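PDB 2FGQ: outer membrane porin protein 32 from Delftia acidovorans, which forms homotrimeric, anion-selective channels in the bacterial outer membrane and is seen here with D-malate bound. Local coordinates for residues A[220-225]-A[240-245]. Sequence-based numbering, arbitrary orientation.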
ATOM      1  N   SER A 220      10.004  27.377  24.626  1.00 15.70           N
ATOM      2  CA  SER A 220      10.341  27.216  23.216  1.00 16.64           C
ATOM      3  C   SER A 220       9.636  28.291  22.388  1.00 17.22           C
ATOM      4  O   SER A 220       8.529  28.643  22.682  1.00 16.90           O
ATOM      5  CB  SER A 220       9.885  25.827  22.770  1.00 17.87           C
ATOM      6  OG  SER A 220      10.466  25.513  21.511  1.00 19.46           O
ATOM      7  N   GLY A 221      10.316  28.832  21.388  1.00 18.63           N
ATOM      8  CA  GLY A 221       9.770  29.843  20.505  1.00 19.17           C
ATOM      9  C   GLY A 221      10.221  29.657  19.051  1.00 19.56           C
ATOM     10  O   GLY A 221      11.268  29.061  18.754  1.00 20.37           O
ATOM     11  N   LEU A 222       9.408  30.174  18.132  1.00 18.83           N
ATOM     12  CA  LEU A 222       9.655  30.019  16.686  1.00 17.72           C
ATOM     13  C   LEU A 222       9.117  31.320  16.050  1.00 16.97           C
ATOM     14  O   LEU A 222       8.036  31.794  16.417  1.00 15.88           O
ATOM     15  CB  LEU A 222       8.857  28.840  16.119  1.00 21.12           C
ATOM     16  CG  LEU A 222       9.393  27.411  15.876  1.00 21.61           C
ATOM     17  CD1 LEU A 222       8.279  26.459  15.471  1.00 27.04           C
ATOM     18  CD2 LEU A 222      10.473  27.341  14.797  1.00 17.77           C
ATOM     19  N   LEU A 223       9.868  31.865  15.102  1.00 15.91           N
ATOM     20  CA  LEU A 223       9.426  32.936  14.207  1.00 16.40           C
ATOM     21  C   LEU A 223       9.662  32.471  12.779  1.00 14.50           C
ATOM     22  O   LEU A 223      10.694  31.888  12.486  1.00 14.69           O
ATOM     23  CB  LEU A 223      10.284  34.180  14.418  1.00 18.97           C
ATOM     24  CG  LEU A 223      10.403  34.687  15.835  1.00 25.05           C
ATOM     25  CD1 LEU A 223      11.535  35.670  15.883  1.00 29.19           C
ATOM     26  CD2 LEU A 223       9.070  35.324  16.218  1.00 29.56           C
ATOM     27  N   GLN A 224       8.746  32.785  11.876  1.00 13.05           N
ATOM     28  CA  GLN A 224       8.889  32.373  10.510  1.00 12.32           C
ATOM     29  C   GLN A 224       8.233  33.359   9.574  1.00 12.41           C
ATOM     30  O   GLN A 224       7.137  33.842   9.857  1.00 14.90           O
ATOM     31  CB  GLN A 224       8.221  30.998  10.278  1.00 12.89           C
ATOM     32  CG  GLN A 224       8.502  30.374   8.926  1.00 13.40           C
ATOM     33  CD  GLN A 224       7.885  28.990   8.818  1.00 14.91           C
ATOM     34  OE1 GLN A 224       8.618  27.971   8.680  1.00 18.51           O
ATOM     35  NE2 GLN A 224       6.560  28.919   8.905  1.00 13.74           N
ATOM     36  N   GLN A 225       8.909  33.650   8.469  1.00 11.64           N
ATOM     37  CA  GLN A 225       8.299  34.378   7.356  1.00 11.62           C
ATOM     38  C   GLN A 225       8.310  33.490   6.145  1.00 11.97           C
ATOM     39  O   GLN A 225       9.360  32.977   5.761  1.00 11.83           O
ATOM     40  CB  GLN A 225       9.020  35.684   7.039  1.00 12.52           C
ATOM     41  CG  GLN A 225       8.359  36.418   5.911  1.00 15.31           C
ATOM     42  CD  GLN A 225       8.938  37.797   5.696  1.00 18.85           C
ATOM     43  OE1 GLN A 225       9.815  37.966   4.860  1.00 25.18           O
ATOM     44  NE2 GLN A 225       8.488  38.774   6.474  1.00 22.53           N
ATOM     45  N   SER A 240       4.620  34.168  10.926  1.00 12.66           N
ATOM     46  CA  SER A 240       4.072  33.232  11.904  1.00 12.89           C
ATOM     47  C   SER A 240       4.952  33.211  13.143  1.00 13.16           C
ATOM     48  O   SER A 240       6.169  33.213  13.041  1.00 14.93           O
ATOM     49  CB  SER A 240       3.974  31.815  11.318  1.00 14.65           C
ATOM     50  OG  SER A 240       3.164  31.774  10.144  1.00 14.73           O
ATOM     51  N   TYR A 241       4.336  33.220  14.310  1.00 13.88           N
ATOM     52  CA  TYR A 241       5.044  33.339  15.584  1.00 14.27           C
ATOM     53  C   TYR A 241       4.482  32.332  16.573  1.00 14.40           C
ATOM     54  O   TYR A 241       3.291  32.079  16.572  1.00 14.52           O
ATOM     55  CB  TYR A 241       4.773  34.710  16.204  1.00 15.48           C
ATOM     56  CG  TYR A 241       5.003  35.925  15.322  1.00 17.09           C
ATOM     57  CD1 TYR A 241       4.075  36.318  14.380  1.00 16.19           C
ATOM     58  CD2 TYR A 241       6.117  36.703  15.486  1.00 20.95           C
ATOM     59  CE1 TYR A 241       4.270  37.441  13.601  1.00 18.86           C
ATOM     60  CE2 TYR A 241       6.333  37.847  14.697  1.00 22.17           C
ATOM     61  CZ  TYR A 241       5.395  38.195  13.745  1.00 20.51           C
ATOM     62  OH  TYR A 241       5.565  39.330  12.972  1.00 23.23           O
ATOM     63  N   MET A 242       5.329  31.757  17.419  1.00 13.77           N
ATOM     64  CA  MET A 242       4.840  30.812  18.442  1.00 14.37           C
ATOM     65  C   MET A 242       5.741  30.893  19.672  1.00 14.29           C
ATOM     66  O   MET A 242       6.955  31.112  19.554  1.00 13.08           O
ATOM     67  CB  MET A 242       4.829  29.409  17.829  1.00 16.55           C
ATOM     68  CG  MET A 242       4.731  28.207  18.684  1.00 24.41           C
ATOM     69  SD  MET A 242       6.145  27.017  18.072  1.00 29.95           S
ATOM     70  CE  MET A 242       7.010  27.365  19.576  1.00 29.29           C
ATOM     71  N   LEU A 243       5.107  30.777  20.831  1.00 13.46           N
ATOM     72  CA  LEU A 243       5.786  30.663  22.116  1.00 13.96           C
ATOM     73  C   LEU A 243       5.047  29.622  22.912  1.00 13.54           C
ATOM     74  O   LEU A 243       3.817  29.649  23.000  1.00 14.37           O
ATOM     75  CB  LEU A 243       5.746  31.993  22.892  1.00 16.15           C
ATOM     76  CG  LEU A 243       6.646  32.073  24.133  1.00 21.12           C
ATOM     77  CD1 LEU A 243       8.096  31.801  23.820  1.00 24.01           C
ATOM     78  CD2 LEU A 243       6.551  33.460  24.734  1.00 24.31           C
ATOM     79  N   GLY A 244       5.800  28.702  23.492  1.00 14.01           N
ATOM     80  CA  GLY A 244       5.219  27.662  24.312  1.00 14.58           C
ATOM     81  C   GLY A 244       6.068  27.252  25.480  1.00 14.35           C
ATOM     82  O   GLY A 244       7.275  27.519  25.550  1.00 14.86           O
ATOM     83  N   ALA A 245       5.419  26.558  26.399  1.00 14.80           N
ATOM     84  CA  ALA A 245       6.089  25.983  27.549  1.00 15.86           C
ATOM     85  C   ALA A 245       5.521  24.609  27.847  1.00 16.52           C
ATOM     86  O   ALA A 245       4.345  24.348  27.610  1.00 16.81           O
ATOM     87  CB  ALA A 245       5.931  26.859  28.745  1.00 17.21           C
TER
HETATM   88  O   HOH W   1       4.993  31.108   8.228  1.00 18.57           O
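Met242 sets CG anti to its backbone N (chi1 164°); the bend at chi2 then carries SD across to Leu222 on the neighbouring strand of an antiparallel beta hairpin in the 16-stranded porin barrel, and the bend at chi3 turns CE toward the backbone of Ser220 and Gly221. Leu222 meets the sulfur with CD1, at 3.4 Å from SD, while CB lies a little farther off. Beyond the sulfur, the methyl CE settles 3.7 Å from Ser220 O and close to Gly221 CA. An alanine in place of Met242 would probably open a gap beside Leu222 CD1 and Gly221 CA and leave the leucine branch without its sulfur neighbour.

This face, with Ser220, Gln224 and Ser240, looks into the barrel: Tyr104 packs on Leu222, Phe115 on Met242, and Ser220 OG bonds to Tyr104 O. Leu223 and Tyr241 lie on the other face, the outer surface, as expected of a lipid-facing belt. There CD2 of Leu223 approaches the tyrosine ring obliquely, 3.3 Å from Tyr241 CD2.

Three hydrogen-bonded pairs, Ser220 with Gly244, Leu222 with Met242 and Gln224 with Ser240, fix the register; Ser240 N to Gln224 O is 2.8 Å and nearly straight (171°). Gln224 OE1 is held by Thr207 OG1 on strand 199-213. Gln224 NE2 donates to a water at 2.8 Å, and that water also hydrogen-bonds to Ser240 OG at 2.7 Å.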